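Arginase 1, mitochondrial (Arabidopsis thaliana, PDB 6VSU) catalyses the manganese-dependent hydrolysis of L-arginine to urea and L-ornithine, and also cleaves agmatine to putrescine and urea. Local coordinates at residues T21-R26 / V122-E127; C74-S79 / T304-A309; R186-G191 / F215-Y220; I246-D251 / N276-L281; L253-A258 / S262-G267. One frame throughout, in Å; residues are numbered along the deposited sequence.

Contact 1. Residues T21-R26 / V122-E127; sequences TLIRER and VKLVME
Leu124 reaches out from helix 111-126 and lies over the start of the Arg24 side chain on helix 7-37. Its CG sits 3.9 Å from CB of Arg24. The two branches of the leucine then part. CD2 turns to the backbone side, 4.1 Å from N of Arg24, and also meets CG2 of Ile23 at 4.2 Å. CD1 goes the other way and comes to the edge of the Arg24 guanidinium, near its plane. Leu124 is modelled away from the staggered positions, with chi1 -110° and chi2 22°.

Arg24 sends CG away from its own backbone N (chi1 170°) and then bends sharply at chi3, which is close to eclipsed at 10°. The bend folds the guanidinium back along its own helix. There NH2 gives a weak hydrogen bond to OG1 of Thr21, one turn earlier, at 3.1 Å. That hydroxyl is also bonded to the carbonyl of Asp17. Ile23 points its CB toward Leu124, but the end of its chain leads off, and only the CG2 branch stays near.

Around the contact, Val122 and Val125 face strands 43-48 and 131-136. Arg26 bonds the carbonyls of Val96 and Asp98. On the far side of helix 7-37, Leu22 packs on Ser19 of a neighbouring subunit.

No hydrogen bond joins the two segments. NE of Arg24 and OE1 of Glu127 carry opposite charges, but at 6.5 Å they could attract only weakly. Between these two segments the contact is aliphatic, with one leucine as the main link and an arginine offering mainly its CB rather than its charge.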
# COMPACT_ATOMS: atom_id res chain seq x y z
N THR E 21 38.41 -14.69 1.25
CA THR E 21 38.67 -16.00 0.60
C THR E 21 37.41 -16.41 -0.16
O THR E 21 37.53 -16.83 -1.28
CB THR E 21 39.12 -17.04 1.63
OG1 THR E 21 40.39 -16.58 2.07
CG2 THR E 21 39.26 -18.41 1.05
N LEU E 22 36.24 -16.21 0.40
CA LEU E 22 34.98 -16.66 -0.22
C LEU E 22 34.73 -15.86 -1.52
O LEU E 22 34.29 -16.49 -2.54
CB LEU E 22 33.85 -16.46 0.78
CG LEU E 22 32.45 -16.84 0.31
CD1 LEU E 22 32.43 -18.22 -0.34
CD2 LEU E 22 31.48 -16.90 1.49
N ILE E 23 34.93 -14.54 -1.50
CA ILE E 23 34.81 -13.70 -2.72
C ILE E 23 35.88 -14.17 -3.71
O ILE E 23 35.59 -14.28 -4.90
CB ILE E 23 34.99 -12.21 -2.39
CG1 ILE E 23 33.98 -11.72 -1.35
CG2 ILE E 23 34.95 -11.36 -3.65
CD1 ILE E 23 32.55 -11.76 -1.83
N ARG E 24 37.10 -14.42 -3.24
CA ARG E 24 38.16 -14.80 -4.20
C ARG E 24 37.79 -16.09 -4.93
O ARG E 24 37.93 -16.11 -6.15
CB ARG E 24 39.51 -14.95 -3.49
CG ARG E 24 40.59 -15.57 -4.37
CD ARG E 24 42.00 -15.51 -3.81
NE ARG E 24 42.08 -15.06 -2.44
CZ ARG E 24 42.03 -15.84 -1.37
NH1 ARG E 24 41.90 -17.15 -1.51
NH2 ARG E 24 42.10 -15.31 -0.17
N GLU E 25 37.23 -17.07 -4.23
CA GLU E 25 36.93 -18.38 -4.86
C GLU E 25 35.76 -18.22 -5.83
O GLU E 25 35.76 -18.87 -6.83
CB GLU E 25 36.65 -19.44 -3.80
CG GLU E 25 37.78 -19.68 -2.84
CD GLU E 25 39.00 -20.40 -3.40
OE1 GLU E 25 39.05 -20.77 -4.61
OE2 GLU E 25 39.92 -20.54 -2.62
N ARG E 26 34.76 -17.41 -5.47
CA ARG E 26 33.60 -17.18 -6.38
C ARG E 26 34.07 -16.46 -7.65
O ARG E 26 33.69 -16.89 -8.74
CB ARG E 26 32.48 -16.43 -5.65
CG ARG E 26 31.93 -17.16 -4.43
CD ARG E 26 30.54 -16.74 -4.01
NE ARG E 26 30.43 -15.34 -3.64
CZ ARG E 26 30.08 -14.89 -2.45
NH1 ARG E 26 29.76 -15.72 -1.48
NH2 ARG E 26 30.02 -13.59 -2.22
N VAL E 122 36.74 -5.59 -4.24
CA VAL E 122 36.78 -5.05 -5.62
C VAL E 122 38.07 -5.51 -6.33
O VAL E 122 38.00 -5.91 -7.48
CB VAL E 122 36.66 -3.52 -5.62
CG1 VAL E 122 36.85 -2.99 -7.05
CG2 VAL E 122 35.32 -3.10 -5.06
N LYS E 123 39.22 -5.50 -5.67
CA LYS E 123 40.48 -5.86 -6.37
C LYS E 123 40.42 -7.34 -6.78
O LYS E 123 40.94 -7.67 -7.83
CB LYS E 123 41.66 -5.57 -5.45
CG LYS E 123 41.80 -4.09 -5.17
CD LYS E 123 43.19 -3.70 -4.73
CE LYS E 123 43.18 -2.27 -4.24
NZ LYS E 123 44.53 -1.79 -3.86
N LEU E 124 39.79 -8.18 -5.96
CA LEU E 124 39.73 -9.64 -6.18
C LEU E 124 38.95 -9.90 -7.48
O LEU E 124 39.29 -10.76 -8.25
CB LEU E 124 38.98 -10.24 -4.99
CG LEU E 124 39.69 -11.10 -3.94
CD1 LEU E 124 41.18 -10.91 -3.85
CD2 LEU E 124 39.03 -10.92 -2.58
N VAL E 125 37.92 -9.12 -7.74
CA VAL E 125 37.19 -9.19 -9.04
C VAL E 125 38.13 -8.75 -10.17
O VAL E 125 38.24 -9.52 -11.17
CB VAL E 125 35.92 -8.32 -9.03
CG1 VAL E 125 35.25 -8.37 -10.38
CG2 VAL E 125 34.97 -8.74 -7.94
N MET E 126 38.82 -7.62 -10.00
CA MET E 126 39.64 -6.99 -11.06
C MET E 126 40.81 -7.89 -11.42
O MET E 126 41.18 -7.90 -12.62
CB MET E 126 40.15 -5.60 -10.66
CG MET E 126 39.00 -4.61 -10.45
SD MET E 126 39.61 -2.99 -9.92
CE MET E 126 40.40 -2.49 -11.45
N GLU E 127 41.29 -8.64 -10.42
CA GLU E 127 42.41 -9.62 -10.52
C GLU E 127 42.03 -10.77 -11.44
O GLU E 127 42.94 -11.43 -11.94
CB GLU E 127 42.89 -10.05 -9.13
CG GLU E 127 43.86 -9.06 -8.52
CD GLU E 127 44.07 -9.10 -7.02
OE1 GLU E 127 43.64 -10.07 -6.38
OE2 GLU E 127 44.67 -8.15 -6.49

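Contact 2. Residues C74-S79 / T304-A309; sequences CGSTNS and TAMVAA. With ORN (L-ornithine), chain B.
Met306 of helix 303-319 touches a type I beta turn, Cys74 to Thr77, in the loop that follows helix 64-72. This loop forms part of the L-ornithine site of a neighbouring subunit.

The contact across the segments is apolar and rests on one methyl group. Met306 curls at every torsion, with chi2 -69° and chi3 -64°, and so swings CE toward the turn. CE and CG2 of Thr77 meet tip to tip at 3.5 Å. The same CE lies 4.0 Å from OG of Ser76 and close to CB of Cys74. Met306 also packs on Ala71 of helix 64-72.

Hydrogen bonds belong to the turn itself. The carbonyl of Cys74 takes two donors, the backbone N of Thr77 and its hydroxyl OG1, the latter at 2.6 Å and in the carbonyl plane. The Thr77 side chain is thus fixed, with its methyl turned to the methionine. The N-H of Ser76 points almost straight at SG of Cys74.

Polar groups of two subunits hold the ligand. Asp168 and Tyr170 of the neighbouring subunit also bond this ornithine. His263 of that subunit donates from ND1 to the carbonyl O of Ser76. Asn78 supplies the direct bond from this loop: ND2 donates to the carboxylate OXT of the ornithine at 3.1 Å, with an angle of 158° at the hydrogen.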
# COMPACT_ATOMS: atom_id res chain seq x y z
N CYS E 74 13.90 -11.32 -13.33
CA CYS E 74 12.43 -11.42 -13.18
C CYS E 74 11.87 -12.04 -14.45
O CYS E 74 12.31 -11.70 -15.57
CB CYS E 74 11.79 -10.07 -12.92
SG CYS E 74 10.00 -10.18 -12.87
N GLY E 75 10.93 -12.95 -14.28
CA GLY E 75 10.35 -13.66 -15.43
C GLY E 75 9.47 -12.75 -16.30
O GLY E 75 9.09 -13.21 -17.34
N SER E 76 9.12 -11.53 -15.86
CA SER E 76 8.35 -10.53 -16.65
C SER E 76 9.25 -9.93 -17.74
O SER E 76 8.71 -9.30 -18.66
CB SER E 76 7.76 -9.46 -15.75
OG SER E 76 8.75 -8.57 -15.25
N THR E 77 10.57 -10.09 -17.63
CA THR E 77 11.59 -9.35 -18.42
C THR E 77 12.18 -10.31 -19.42
O THR E 77 12.05 -11.51 -19.18
CB THR E 77 12.75 -8.81 -17.58
OG1 THR E 77 13.51 -9.90 -17.01
CG2 THR E 77 12.24 -7.87 -16.52
N ASN E 78 12.87 -9.82 -20.44
CA ASN E 78 13.73 -10.74 -21.23
C ASN E 78 15.18 -10.41 -20.96
O ASN E 78 15.46 -9.39 -20.30
CB ASN E 78 13.27 -10.87 -22.67
CG ASN E 78 13.68 -9.71 -23.53
OD1 ASN E 78 14.77 -9.24 -23.38
ND2 ASN E 78 12.84 -9.35 -24.49
N SER E 79 16.05 -11.32 -21.33
CA SER E 79 17.47 -11.26 -20.97
C SER E 79 18.26 -10.37 -21.93
O SER E 79 19.47 -10.37 -21.84
CB SER E 79 18.02 -12.63 -20.97
OG SER E 79 17.78 -13.26 -22.23
N THR E 304 10.98 0.23 -7.94
CA THR E 304 12.38 0.77 -7.82
C THR E 304 13.40 -0.34 -7.97
O THR E 304 14.47 -0.08 -8.55
CB THR E 304 12.59 1.69 -6.60
OG1 THR E 304 11.47 2.56 -6.45
CG2 THR E 304 13.82 2.53 -6.77
N ALA E 305 13.05 -1.57 -7.62
CA ALA E 305 13.93 -2.75 -7.84
C ALA E 305 14.12 -2.91 -9.35
O ALA E 305 15.23 -3.17 -9.76
CB ALA E 305 13.39 -4.01 -7.19
N MET E 306 13.05 -2.76 -10.14
CA MET E 306 13.14 -2.93 -11.62
C MET E 306 13.93 -1.75 -12.24
O MET E 306 14.70 -1.96 -13.19
CB MET E 306 11.76 -2.99 -12.26
CG MET E 306 10.90 -4.05 -11.61
SD MET E 306 11.53 -5.72 -12.01
CE MET E 306 11.35 -5.86 -13.79
N VAL E 307 13.76 -0.55 -11.70
CA VAL E 307 14.61 0.62 -12.06
C VAL E 307 16.08 0.30 -11.80
O VAL E 307 16.92 0.55 -12.69
CB VAL E 307 14.17 1.89 -11.30
CG1 VAL E 307 15.21 3.02 -11.32
CG2 VAL E 307 12.85 2.39 -11.82
N ALA E 308 16.42 -0.12 -10.58
CA ALA E 308 17.81 -0.43 -10.22
C ALA E 308 18.34 -1.54 -11.15
O ALA E 308 19.49 -1.41 -11.62
CB ALA E 308 17.94 -0.82 -8.77
N ALA E 309 17.57 -2.60 -11.35
CA ALA E 309 17.97 -3.73 -12.20
C ALA E 309 18.24 -3.22 -13.62
O ALA E 309 19.25 -3.67 -14.23
CB ALA E 309 16.94 -4.81 -12.16
N ORN B . 9.04 -11.47 -21.53
CA ORN B . 8.20 -11.12 -22.70
CB ORN B . 7.13 -10.12 -22.25
CG ORN B . 5.88 -10.11 -23.12
CD ORN B . 5.00 -8.90 -22.89
NE ORN B . 3.83 -8.82 -23.75
C ORN B . 9.08 -10.47 -23.77
O ORN B . 8.61 -9.51 -24.37
OXT ORN B . 10.21 -10.91 -23.93

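Contact 3. Residues R186-G191 / F215-Y220; sequences RIMEGG and FGVEQY
Met188 lies over one face of the Phe215 ring. Its CB stands 3.4 Å above the ring plane, displaced toward the rim on the CG side, and makes a CH-pi contact 3.7 Å from the ring centroid. The two side chains slide past each other in opposite directions. The methionine runs back along the phenylalanine toward its main chain. CG passes CB of Phe215; bends at chi2 and chi3 then bring CE to 3.6 Å from the carbonyl O of Phe215. On the way CG also comes within 4.4 Å of CG2 of Val217.

Glu189 approaches the far end of the same ring. Its CG is 4.0 Å from CZ of Phe215, and its carboxylate plane is turned 65° from the ring plane. The carboxylate itself is taken up by Arg186, one turn back in helix 183-189. Arg186 grips it side-on: NE bonds OE1 and NH2 bonds OE2 at 2.9 Å, both partners lying close to the guanidinium plane. NH1 of Arg186 bonds the carbonyls of Asp171 and Lys177.

Two helix ends meet here. Gly191 and Gly216, both with positive phi, close helices 183-189 and 206-215 in Schellman motifs. The chain then enters strand 218-221, an outermost strand of the parallel sheet within this chain. Val217 rests on Ile169, a residue of the ornithine site.

The chemistry divides cleanly. Dispersion and CH-pi contact hold the two segments together, while the salt bridge stays inside one helix. By engaging the glutamate head, Arg186 probably steadies CG of Glu189 beside the ring at this partly exposed surface.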
# COMPACT_ATOMS: atom_id res chain seq x y z
N ARG E 186 35.93 12.28 0.21
CA ARG E 186 36.98 11.26 0.42
C ARG E 186 37.67 10.99 -0.92
O ARG E 186 38.92 10.92 -0.95
CB ARG E 186 36.43 9.98 1.05
CG ARG E 186 35.83 10.15 2.44
CD ARG E 186 36.78 10.51 3.57
NE ARG E 186 37.04 11.94 3.60
CZ ARG E 186 36.24 12.86 4.16
NH1 ARG E 186 35.10 12.50 4.75
NH2 ARG E 186 36.56 14.15 4.10
N ILE E 187 36.92 10.82 -1.99
CA ILE E 187 37.50 10.45 -3.30
C ILE E 187 38.36 11.61 -3.83
O ILE E 187 39.46 11.34 -4.37
CB ILE E 187 36.37 10.03 -4.27
CG1 ILE E 187 35.80 8.64 -3.98
CG2 ILE E 187 36.84 10.12 -5.71
CD1 ILE E 187 34.51 8.37 -4.76
N MET E 188 37.90 12.86 -3.73
CA MET E 188 38.66 13.98 -4.31
C MET E 188 39.90 14.21 -3.43
O MET E 188 40.95 14.49 -4.02
CB MET E 188 37.81 15.25 -4.48
CG MET E 188 36.68 15.16 -5.52
SD MET E 188 37.11 14.40 -7.14
CE MET E 188 37.98 15.81 -7.82
N GLU E 189 39.87 14.00 -2.11
CA GLU E 189 41.08 14.15 -1.23
C GLU E 189 42.16 13.10 -1.60
O GLU E 189 43.34 13.37 -1.40
CB GLU E 189 40.76 13.91 0.24
CG GLU E 189 40.03 15.06 0.87
CD GLU E 189 39.22 14.69 2.11
OE1 GLU E 189 39.27 13.53 2.56
OE2 GLU E 189 38.59 15.60 2.67
N GLY E 190 41.79 11.95 -2.12
CA GLY E 190 42.75 10.87 -2.38
C GLY E 190 43.43 10.94 -3.76
O GLY E 190 44.30 10.08 -4.01
N GLY E 191 43.04 11.86 -4.65
CA GLY E 191 43.67 11.94 -5.99
C GLY E 191 43.21 10.82 -6.95
O GLY E 191 43.94 10.52 -7.97
N PHE E 215 37.68 21.38 -4.94
CA PHE E 215 38.18 20.18 -5.65
C PHE E 215 38.07 20.33 -7.16
O PHE E 215 38.44 19.39 -7.85
CB PHE E 215 37.47 18.92 -5.17
CG PHE E 215 37.72 18.59 -3.73
CD1 PHE E 215 39.00 18.35 -3.26
CD2 PHE E 215 36.66 18.55 -2.84
CE1 PHE E 215 39.22 18.05 -1.93
CE2 PHE E 215 36.88 18.24 -1.51
CZ PHE E 215 38.16 18.00 -1.05
N GLY E 216 37.50 21.43 -7.65
CA GLY E 216 37.30 21.60 -9.10
C GLY E 216 36.30 20.62 -9.66
O GLY E 216 36.55 20.04 -10.76
N VAL E 217 35.23 20.37 -8.94
CA VAL E 217 34.14 19.44 -9.35
C VAL E 217 33.31 20.18 -10.41
O VAL E 217 33.13 21.40 -10.27
CB VAL E 217 33.29 19.04 -8.13
CG1 VAL E 217 32.11 18.15 -8.48
CG2 VAL E 217 34.14 18.34 -7.12
N GLU E 218 32.83 19.49 -11.43
CA GLU E 218 31.88 20.05 -12.42
C GLU E 218 30.46 19.65 -12.02
O GLU E 218 30.14 18.46 -12.14
CB GLU E 218 32.26 19.53 -13.79
CG GLU E 218 33.64 20.02 -14.19
CD GLU E 218 34.20 19.23 -15.36
OE1 GLU E 218 33.48 19.22 -16.42
OE2 GLU E 218 35.30 18.56 -15.18
N GLN E 219 29.68 20.59 -11.47
CA GLN E 219 28.37 20.32 -10.85
C GLN E 219 27.29 20.77 -11.83
O GLN E 219 27.22 21.95 -12.11
CB GLN E 219 28.22 21.02 -9.50
CG GLN E 219 29.06 20.32 -8.44
CD GLN E 219 29.01 20.93 -7.05
OE1 GLN E 219 28.85 22.13 -6.92
NE2 GLN E 219 29.23 20.10 -6.03
N TYR E 220 26.45 19.86 -12.33
CA TYR E 220 25.30 20.21 -13.19
C TYR E 220 24.06 20.12 -12.31
O TYR E 220 23.76 19.04 -11.84
CB TYR E 220 25.28 19.34 -14.45
CG TYR E 220 26.47 19.58 -15.33
CD1 TYR E 220 26.44 20.61 -16.25
CD2 TYR E 220 27.66 18.91 -15.15
CE1 TYR E 220 27.55 20.95 -16.99
CE2 TYR E 220 28.77 19.20 -15.93
CZ TYR E 220 28.71 20.21 -16.86
OH TYR E 220 29.79 20.56 -17.63

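Contact 4. Residues I246-D251 / N276-L281; sequences ISIDVD and NILHNL. With MN (manganese (II) ion), chain C.
Ile246 of strand 244-249 points its CB at helix 271-280. At CB the chain forks. The CG2 branch meets CD2 of Leu278 at 4.2 Å. The longer branch leaves with CG1 opposite the carbonyl carbon and stays extended (chi2 176°), which carries it outward to the helix end. CG1 passes 4.4 Å from CD2 of Leu281. At the tip, CD1 meets that same CD2 at 3.7 Å, methyl to methyl, and also lies near CD2 of Leu278. Two residues on, Ile248 repeats the pose: its CD1 touches CD1 of Leu278 at 3.9 Å, again tip to tip. Leu278 thus touches both isoleucines, with CD1 nearest Ile248.

The two segments belong to a beta-alpha-beta unit, strand 244-249, helix 271-280 and strand 285-291, in the parallel sheet of the arginase fold. The isoleucines also touch Leu315 of helix 303-319, so two helices cover this face of the strand.

The strand ends at Asp249, a metal ligand, and Asp251 follows in a short 3-10 turn. Asp249 binds manganese through OD2, 2.3 Å away. Its OD1 accepts the backbone N of Asp251 in an Asx turn. Asp251 binds the ion with both oxygens, unequally. Its OD2 is 2.1 Å from the manganese, whereas OD1 is 2.6 Å away and also takes a hydrogen bond from N of Ala165. Water 1, Asp164 and His166 complete this manganese site, and Asp249 also binds the second manganese.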
# COMPACT_ATOMS: atom_id res chain seq x y z
N ILE E 246 31.44 5.14 -13.29
CA ILE E 246 30.08 5.73 -13.23
C ILE E 246 29.43 5.36 -11.90
O ILE E 246 29.22 4.16 -11.65
CB ILE E 246 29.26 5.27 -14.43
CG1 ILE E 246 29.97 5.58 -15.75
CG2 ILE E 246 27.87 5.90 -14.37
CD1 ILE E 246 29.25 5.06 -17.00
N SER E 247 29.04 6.35 -11.11
CA SER E 247 28.30 6.12 -9.85
C SER E 247 26.89 6.65 -10.02
O SER E 247 26.70 7.87 -10.25
CB SER E 247 29.00 6.75 -8.66
OG SER E 247 28.23 6.60 -7.48
N ILE E 248 25.89 5.76 -9.89
CA ILE E 248 24.48 6.17 -10.01
C ILE E 248 23.85 6.02 -8.66
O ILE E 248 23.63 4.88 -8.22
CB ILE E 248 23.75 5.36 -11.09
CG1 ILE E 248 24.58 5.34 -12.38
CG2 ILE E 248 22.37 5.96 -11.28
CD1 ILE E 248 23.81 4.87 -13.61
N ASP E 249 23.45 7.13 -8.08
CA ASP E 249 22.48 7.10 -6.96
C ASP E 249 21.12 7.10 -7.63
O ASP E 249 20.87 7.92 -8.49
CB ASP E 249 22.69 8.28 -6.05
CG ASP E 249 21.77 8.43 -4.86
OD1 ASP E 249 20.62 7.92 -4.88
OD2 ASP E 249 22.21 9.09 -3.91
N VAL E 250 20.31 6.11 -7.33
CA VAL E 250 18.94 5.97 -7.88
C VAL E 250 18.15 7.27 -7.68
O VAL E 250 17.29 7.54 -8.50
CB VAL E 250 18.31 4.73 -7.22
CG1 VAL E 250 16.86 4.69 -7.42
CG2 VAL E 250 18.89 3.46 -7.80
N ASP E 251 18.48 8.12 -6.68
CA ASP E 251 17.75 9.39 -6.45
C ASP E 251 18.16 10.45 -7.48
O ASP E 251 17.57 11.50 -7.45
CB ASP E 251 17.83 9.90 -5.01
CG ASP E 251 19.18 10.49 -4.61
OD1 ASP E 251 19.94 10.89 -5.52
OD2 ASP E 251 19.46 10.45 -3.42
N ASN E 276 19.60 8.18 -21.92
CA ASN E 276 20.13 9.04 -22.99
C ASN E 276 21.59 9.40 -22.67
O ASN E 276 22.42 9.35 -23.59
CB ASN E 276 19.29 10.26 -23.29
CG ASN E 276 17.97 9.95 -23.99
OD1 ASN E 276 17.71 8.82 -24.43
ND2 ASN E 276 17.12 10.96 -24.06
N ILE E 277 21.89 9.72 -21.42
CA ILE E 277 23.28 10.05 -20.98
C ILE E 277 24.20 8.82 -21.08
O ILE E 277 25.29 8.90 -21.73
CB ILE E 277 23.21 10.63 -19.57
CG1 ILE E 277 22.38 11.93 -19.55
CG2 ILE E 277 24.61 10.84 -19.02
CD1 ILE E 277 22.13 12.44 -18.18
N LEU E 278 23.81 7.68 -20.49
CA LEU E 278 24.65 6.46 -20.51
C LEU E 278 24.89 5.95 -21.91
O LEU E 278 26.04 5.65 -22.26
CB LEU E 278 24.04 5.35 -19.67
CG LEU E 278 23.80 5.69 -18.21
CD1 LEU E 278 23.16 4.49 -17.48
CD2 LEU E 278 25.10 6.10 -17.55
N HIS E 279 23.86 5.81 -22.70
CA HIS E 279 23.99 5.23 -24.06
C HIS E 279 24.94 6.10 -24.88
O HIS E 279 25.64 5.56 -25.71
CB HIS E 279 22.62 5.09 -24.76
CG HIS E 279 21.78 3.96 -24.24
ND1 HIS E 279 20.44 3.82 -24.52
CD2 HIS E 279 22.09 2.94 -23.43
CE1 HIS E 279 19.99 2.74 -23.95
NE2 HIS E 279 20.98 2.19 -23.26
N ASN E 280 24.91 7.43 -24.72
CA ASN E 280 25.65 8.33 -25.66
C ASN E 280 27.02 8.65 -25.10
O ASN E 280 27.80 9.22 -25.84
CB ASN E 280 24.80 9.56 -25.95
CG ASN E 280 23.63 9.17 -26.82
OD1 ASN E 280 23.84 8.66 -27.90
ND2 ASN E 280 22.41 9.33 -26.35
N LEU E 281 27.29 8.32 -23.84
CA LEU E 281 28.60 8.57 -23.22
C LEU E 281 29.67 7.81 -23.99
O LEU E 281 29.53 6.62 -24.19
CB LEU E 281 28.58 8.18 -21.75
CG LEU E 281 29.92 8.11 -21.03
CD1 LEU E 281 30.53 9.48 -20.98
CD2 LEU E 281 29.75 7.59 -19.61
MN MN C . 21.47 11.18 -3.47
O HOH W 1 23.15 11.47 -2.15

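Contact 5. Residues L253-A258 / S262-G267; sequences LDPAFA and SHIEPG. With NA (sodium ion), chain D; ORN (L-ornithine), chain F.
Pro255 packs on Ile264 inside the long loop between strand 244-249 and helix 271-280, where an Asx turn at Asp254 sets the shape of the chain. The tight part lies here. The proline ring and the isoleucine cross obliquely, with CG of Pro255 3.8 Å from CG2 of Ile264. CD of Pro255 also lies against the carbonyl O of Glu265, 3.3 Å away. The end of the Glu265 side chain leads away from 253-258 to a salt bridge with Lys310 of a neighbouring subunit.

Asp254 ties the same end by polar bonds. Its OD1 takes the N-H of Ala256, closing the Asx turn. Its OD2 accepts the N-H of Gly267 at 2.7 Å, nearly in line with the C-O bond but bent at the hydrogen (145°), and also bonds N of Gly268. One carboxylate thus pins both segments.

The other end is loose with respect to 253-258. Ser262 and His263 diverge from that segment and serve the ligand sites instead. OG of Ser262 binds the sodium ion, together with Leu58, Glu292 and water 2. The ring of His263 uses both nitrogens: ND1 bonds the carbonyl of Ser76 of that neighbouring subunit, and NE2 is 2.9 Å from water 2. One ring face receives the L-ornithine, whose CD sits over the ring centre, 3.4 Å above the plane.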
# COMPACT_ATOMS: atom_id res chain seq x y z
N LEU E 253 17.07 10.11 -10.30
CA LEU E 253 15.76 10.01 -10.93
C LEU E 253 14.73 10.77 -10.12
O LEU E 253 14.78 10.72 -8.90
CB LEU E 253 15.40 8.52 -10.97
CG LEU E 253 16.27 7.70 -11.91
CD1 LEU E 253 16.05 6.25 -11.55
CD2 LEU E 253 15.91 7.98 -13.37
N ASP E 254 13.81 11.44 -10.79
CA ASP E 254 12.65 12.01 -10.09
C ASP E 254 12.02 10.90 -9.28
O ASP E 254 11.96 9.77 -9.75
CB ASP E 254 11.63 12.60 -11.06
CG ASP E 254 10.68 13.47 -10.29
OD1 ASP E 254 9.74 12.92 -9.74
OD2 ASP E 254 10.98 14.68 -10.11
N PRO E 255 11.54 11.17 -8.05
CA PRO E 255 10.90 10.13 -7.25
C PRO E 255 9.63 9.56 -7.89
O PRO E 255 9.21 8.49 -7.47
CB PRO E 255 10.59 10.79 -5.88
CG PRO E 255 10.78 12.26 -6.11
CD PRO E 255 11.72 12.40 -7.30
N ALA E 256 9.07 10.21 -8.91
CA ALA E 256 8.00 9.59 -9.71
C ALA E 256 8.52 8.27 -10.27
O ALA E 256 7.67 7.36 -10.41
CB ALA E 256 7.54 10.49 -10.80
N PHE E 257 9.81 8.19 -10.67
CA PHE E 257 10.40 7.02 -11.36
C PHE E 257 11.02 6.10 -10.31
O PHE E 257 11.00 4.88 -10.51
CB PHE E 257 11.41 7.41 -12.45
CG PHE E 257 10.90 8.41 -13.48
CD1 PHE E 257 10.21 7.99 -14.60
CD2 PHE E 257 10.99 9.78 -13.25
CE1 PHE E 257 9.71 8.91 -15.50
CE2 PHE E 257 10.42 10.70 -14.10
CZ PHE E 257 9.79 10.27 -15.25
N ALA E 258 11.48 6.65 -9.18
CA ALA E 258 12.30 5.93 -8.20
C ALA E 258 11.90 6.36 -6.80
O ALA E 258 12.62 7.15 -6.15
CB ALA E 258 13.76 6.12 -8.46
N SER E 262 15.87 6.76 0.14
CA SER E 262 15.76 7.35 1.49
C SER E 262 15.54 8.86 1.38
O SER E 262 15.11 9.48 2.35
CB SER E 262 17.00 7.05 2.28
OG SER E 262 17.23 5.65 2.40
N HIS E 263 15.86 9.47 0.26
CA HIS E 263 15.82 10.95 0.12
C HIS E 263 14.95 11.33 -1.09
O HIS E 263 15.49 11.41 -2.18
CB HIS E 263 17.26 11.50 0.01
CG HIS E 263 18.08 11.20 1.20
ND1 HIS E 263 18.15 12.06 2.27
CD2 HIS E 263 18.80 10.11 1.56
CE1 HIS E 263 18.90 11.54 3.23
NE2 HIS E 263 19.31 10.35 2.83
N ILE E 264 13.68 11.60 -0.85
CA ILE E 264 12.70 12.00 -1.87
C ILE E 264 13.02 13.46 -2.21
O ILE E 264 12.93 14.34 -1.31
CB ILE E 264 11.26 11.86 -1.34
CG1 ILE E 264 10.89 10.43 -0.96
CG2 ILE E 264 10.27 12.41 -2.34
CD1 ILE E 264 11.18 9.49 -2.08
N GLU E 265 13.41 13.71 -3.45
CA GLU E 265 13.84 15.06 -3.89
C GLU E 265 13.15 15.33 -5.23
O GLU E 265 13.61 14.93 -6.28
CB GLU E 265 15.37 15.14 -3.87
CG GLU E 265 15.87 16.57 -4.06
CD GLU E 265 15.57 17.54 -2.93
OE1 GLU E 265 15.71 17.16 -1.73
OE2 GLU E 265 15.21 18.70 -3.27
N PRO E 266 11.95 15.93 -5.25
CA PRO E 266 11.29 16.22 -6.51
C PRO E 266 12.13 17.03 -7.51
O PRO E 266 12.94 17.84 -7.08
CB PRO E 266 10.01 16.96 -6.08
CG PRO E 266 9.77 16.45 -4.67
CD PRO E 266 11.17 16.34 -4.08
N GLY E 267 11.86 16.83 -8.80
CA GLY E 267 12.40 17.62 -9.91
C GLY E 267 13.63 16.98 -10.52
O GLY E 267 14.59 17.69 -10.78
NA NA D . 20.08 5.88 2.65
N ORN F . 20.32 15.77 4.21
CA ORN F . 21.48 15.27 3.42
CB ORN F . 21.02 14.19 2.45
CG ORN F . 22.13 13.29 1.93
CD ORN F . 21.62 12.22 0.99
NE ORN F . 22.63 11.60 0.13
C ORN F . 22.12 16.43 2.64
O ORN F . 21.90 17.58 3.03
OXT ORN F . 22.84 16.13 1.69
O HOH W 2 19.52 7.96 4.51

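Overall arrangement
Contacts 2, 4 and 5 form one connected region. Contact 5 is nested in the chain loop closed by contact 4, and they touch where CG1 of Val250 meets CB of Ala258 at 3.6 Å. Helix 303-319 of contact 2 packs on both, with CG1 of Val307 3.3 Å from CD1 of Leu253. Contact 4 supplies manganese ligands and contact 5 lines the ornithine pocket of the same subunit, whereas the loop of contact 2 serves a neighbour's ornithine. Contact 3 reaches the same sheet as contact 4; the Val217 side chain is about 14 Å from an ornithine. Contact 1 is remote, its centre 34 Å from that of contact 5.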